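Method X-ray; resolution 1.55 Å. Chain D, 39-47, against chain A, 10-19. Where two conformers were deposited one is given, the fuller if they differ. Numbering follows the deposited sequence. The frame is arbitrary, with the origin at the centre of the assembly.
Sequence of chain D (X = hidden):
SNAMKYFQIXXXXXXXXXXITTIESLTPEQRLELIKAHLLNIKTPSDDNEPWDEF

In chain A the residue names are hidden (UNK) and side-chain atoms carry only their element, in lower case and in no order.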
# COMPACT_ATOMS: atom_id res chain seq x y z
N LEU D 39 11.33 -13.39 8.37
CA LEU D 39 10.88 -12.00 8.29
C LEU D 39 11.88 -11.03 8.89
O LEU D 39 12.17 -9.97 8.30
CB LEU D 39 9.53 -11.84 8.97
CG LEU D 39 8.36 -12.61 8.38
CD1 LEU D 39 7.18 -12.58 9.39
CD2 LEU D 39 7.99 -12.08 7.01
N LEU D 40 12.51 -11.41 10.03
CA LEU D 40 13.52 -10.54 10.60
C LEU D 40 14.73 -10.46 9.68
O LEU D 40 15.41 -9.42 9.63
CB LEU D 40 13.99 -11.05 11.98
CG LEU D 40 12.99 -10.82 13.08
CD1 LEU D 40 13.32 -11.74 14.32
CD2 LEU D 40 13.02 -9.37 13.46
N ASN D 41 15.05 -11.56 8.97
CA ASN D 41 16.17 -11.52 8.02
C ASN D 41 15.91 -10.57 6.85
O ASN D 41 16.82 -9.88 6.38
CB ASN D 41 16.39 -12.93 7.53
CG ASN D 41 17.75 -13.15 7.05
OD1 ASN D 41 17.96 -13.88 6.09
ND2 ASN D 41 18.71 -12.53 7.71
N ILE D 42 14.67 -10.53 6.39
CA ILE D 42 14.28 -9.59 5.33
C ILE D 42 14.44 -8.17 5.84
O ILE D 42 15.00 -7.30 5.16
CB ILE D 42 12.83 -9.90 4.91
CG1 ILE D 42 12.75 -11.23 4.13
CG2 ILE D 42 12.27 -8.77 4.05
CD1 ILE D 42 11.33 -11.94 4.25
N LYS D 43 13.95 -7.93 7.06
CA LYS D 43 13.88 -6.57 7.61
C LYS D 43 15.26 -6.01 7.96
O LYS D 43 15.52 -4.82 7.77
CB LYS D 43 12.99 -6.58 8.87
CG LYS D 43 12.88 -5.20 9.46
CD LYS D 43 12.27 -5.19 10.83
CE LYS D 43 12.04 -3.75 11.24
NZ LYS D 43 11.15 -3.67 12.42
N THR D 44 16.16 -6.84 8.50
CA THR D 44 17.38 -6.31 9.13
C THR D 44 18.61 -6.26 8.22
O THR D 44 18.99 -7.26 7.63
CB THR D 44 17.76 -7.14 10.37
OG1 THR D 44 18.10 -8.47 9.96
CG2 THR D 44 16.60 -7.20 11.37
N PRO D 45 19.25 -5.08 8.12
CA PRO D 45 18.78 -3.82 8.70
C PRO D 45 17.82 -3.11 7.78
O PRO D 45 17.96 -3.22 6.56
CB PRO D 45 20.07 -3.00 8.86
CG PRO D 45 20.91 -3.45 7.71
CD PRO D 45 20.57 -4.91 7.47
N SER D 46 16.87 -2.39 8.36
CA SER D 46 15.95 -1.61 7.56
C SER D 46 16.65 -0.47 6.84
O SER D 46 16.24 -0.07 5.74
CB SER D 46 14.82 -1.09 8.45
OG SER D 46 14.31 0.10 7.92
N ASP D 47 17.73 0.05 7.42
CA ASP D 47 18.57 1.05 6.77
C ASP D 47 19.99 0.72 7.19
O ASP D 47 20.27 0.68 8.40
CB ASP D 47 18.18 2.48 7.21
CG ASP D 47 19.06 3.59 6.57
OD1 ASP D 47 18.56 4.75 6.49
OD2 ASP D 47 20.23 3.33 6.17
N UNK A 10 5.48 -3.69 1.90
CA UNK A 10 5.65 -2.44 2.60
C UNK A 10 6.11 -2.67 4.03
O UNK A 10 5.84 -3.71 4.63
o UNK A 10 2.80 -2.16 4.28
o UNK A 10 2.75 -3.42 2.46
c UNK A 10 3.21 -2.47 3.16
c UNK A 10 4.35 -1.66 2.59
N UNK A 11 6.77 -1.65 4.59
CA UNK A 11 7.33 -1.79 5.93
C UNK A 11 6.26 -2.04 6.98
O UNK A 11 6.48 -2.83 7.91
o UNK A 11 10.78 -0.42 8.77
c UNK A 11 8.62 -0.56 7.75
c UNK A 11 9.94 0.16 8.01
o UNK A 11 10.13 1.28 7.48
c UNK A 11 8.14 -0.53 6.31
N UNK A 12 5.11 -1.37 6.89
CA UNK A 12 4.09 -1.56 7.91
C UNK A 12 3.58 -3.01 7.92
O UNK A 12 3.44 -3.61 8.99
c UNK A 12 0.64 0.31 8.05
c UNK A 12 2.96 -0.55 7.66
c UNK A 12 1.67 -0.77 8.42
c UNK A 12 1.96 -0.72 9.92
N UNK A 13 3.33 -3.59 6.75
CA UNK A 13 2.84 -4.96 6.71
C UNK A 13 3.89 -5.94 7.23
O UNK A 13 3.55 -6.91 7.94
c UNK A 13 2.43 -5.30 5.29
o UNK A 13 1.32 -4.47 4.93
c UNK A 13 1.86 -6.75 5.24
N UNK A 14 5.15 -5.72 6.90
CA UNK A 14 6.20 -6.58 7.40
C UNK A 14 6.27 -6.50 8.92
O UNK A 14 6.33 -7.55 9.59
c UNK A 14 7.53 -6.24 6.71
c UNK A 14 9.97 -6.31 6.42
c UNK A 14 8.80 -6.89 7.24
c UNK A 14 8.58 -8.25 6.88
N UNK A 15 6.29 -5.28 9.48
CA UNK A 15 6.25 -5.11 10.92
C UNK A 15 5.03 -5.79 11.55
O UNK A 15 5.14 -6.39 12.65
c UNK A 15 7.58 -3.00 11.19
o UNK A 15 8.62 -3.69 11.20
c UNK A 15 6.25 -3.62 11.28
n UNK A 15 7.59 -1.66 11.12
N UNK A 16 3.85 -5.64 10.93
CA UNK A 16 2.65 -6.28 11.49
C UNK A 16 2.77 -7.79 11.48
O UNK A 16 2.43 -8.46 12.47
c UNK A 16 1.38 -5.84 10.73
N UNK A 17 3.32 -8.37 10.40
CA UNK A 17 3.49 -9.84 10.37
C UNK A 17 4.46 -10.26 11.47
O UNK A 17 4.21 -11.24 12.17
c UNK A 17 3.07 -10.16 7.92
se UNK A 17 3.81 -10.56 6.17
c UNK A 17 4.07 -10.28 9.01
c UNK A 17 3.96 -12.48 6.43
N UNK A 18 5.54 -9.52 11.70
CA UNK A 18 6.44 -9.87 12.83
C UNK A 18 5.68 -9.94 14.16
O UNK A 18 5.86 -10.87 14.97
c UNK A 18 9.52 -10.27 12.16
c UNK A 18 8.65 -9.04 11.84
c UNK A 18 9.59 -7.88 11.85
c UNK A 18 7.57 -8.85 12.91
N UNK A 19 4.82 -8.94 14.42
CA UNK A 19 4.08 -8.91 15.68
C UNK A 19 3.01 -9.97 15.72
O UNK A 19 2.73 -10.54 16.79
c UNK A 19 3.44 -7.53 15.81
c UNK A 19 4.89 -6.51 17.50
n UNK A 19 6.12 -5.77 17.76
c UNK A 19 4.45 -6.41 16.05
n UNK A 19 5.04 -4.02 18.77
c UNK A 19 6.17 -4.60 18.37
n UNK A 19 7.35 -4.01 18.58

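Position 10 of chain A carries two side-chain carbons, the second bearing two oxygens, and lies out of reach of chain D. One oxygen accepts from the backbone N of position 13 at 2.9 Å, capping the helix that follows; this short carboxylate is Asp A10.

Position 11 has three side-chain carbons ending in two oxygens, one carbon longer than its predecessor. Its CA-to-CB bond points sideways, yet an end oxygen comes within 3.7 Å of Ser D46 OG and 4.3 Å of Lys D43 CE. The three carbons with a terminal carboxylate make this residue Glu A11. At position 12 four carbons fork at the second, which identifies Leu A12, far from chain D. The first carbon of position 13 carries one oxygen and one carbon, a beta-branched hydroxyl that does not reach chain D: Thr A13, whose OG1 also bonds to Asp A10 OD1, at 2.8 Å.

Position 14 again has four carbons forked at the second, but here the residue is buried and its CA-to-CB bond points toward chain D. Its branch ends lie 3.9 Å from Leu D39 CD2, 3.9 Å from Lys D43 CB and 4.1 Å from Ile D42 CG2, an entirely apolar set of atoms suited to Leu A14.

Position 15 has two carbons, the second carrying one oxygen and one nitrogen. That oxygen accepts a hydrogen bond from Lys D43 NZ at 2.8 Å; the amide is Asn A15. A lone carbon at position 16 gives Ala A16, which makes no contact with chain D.

The unbranched chain at position 17, two carbons, selenium and a final carbon, marks selenomethionine, Met A17; its CB packs 3.9 Å from Leu D39 CD1. Position 18 has four carbons forked at the second, with one branch end 3.6 Å from both Leu D39 CB and Leu D40 CG. This is Leu A18. At position 19 three carbons lead to a nitrogen and then a carbon bearing two more nitrogens, the guanidinium of Arg A19, out of reach of chain D.

The two helices run roughly antiparallel, at 148°, with their axes 10.3 Å apart at closest approach. Leu D39 is the residue most covered by the opposing stretch, meeting Leu A14, Met A17 and Leu A18, residues spaced so that one face of the chain A helix presents them together. One turn later, Lys D43 sits as a knob among Glu A11, Leu A14, Asn A15 and Leu A18. Its extended, all-t side chain lays its aliphatic part against the leucines, with CD 3.9 Å from Leu A18 CD1, and delivers its ammonium to Asn A15. A single hydrogen bond thus joins the stretches beside a mainly apolar contact.

Chain A, residues 10-19: DELTLNAMLR
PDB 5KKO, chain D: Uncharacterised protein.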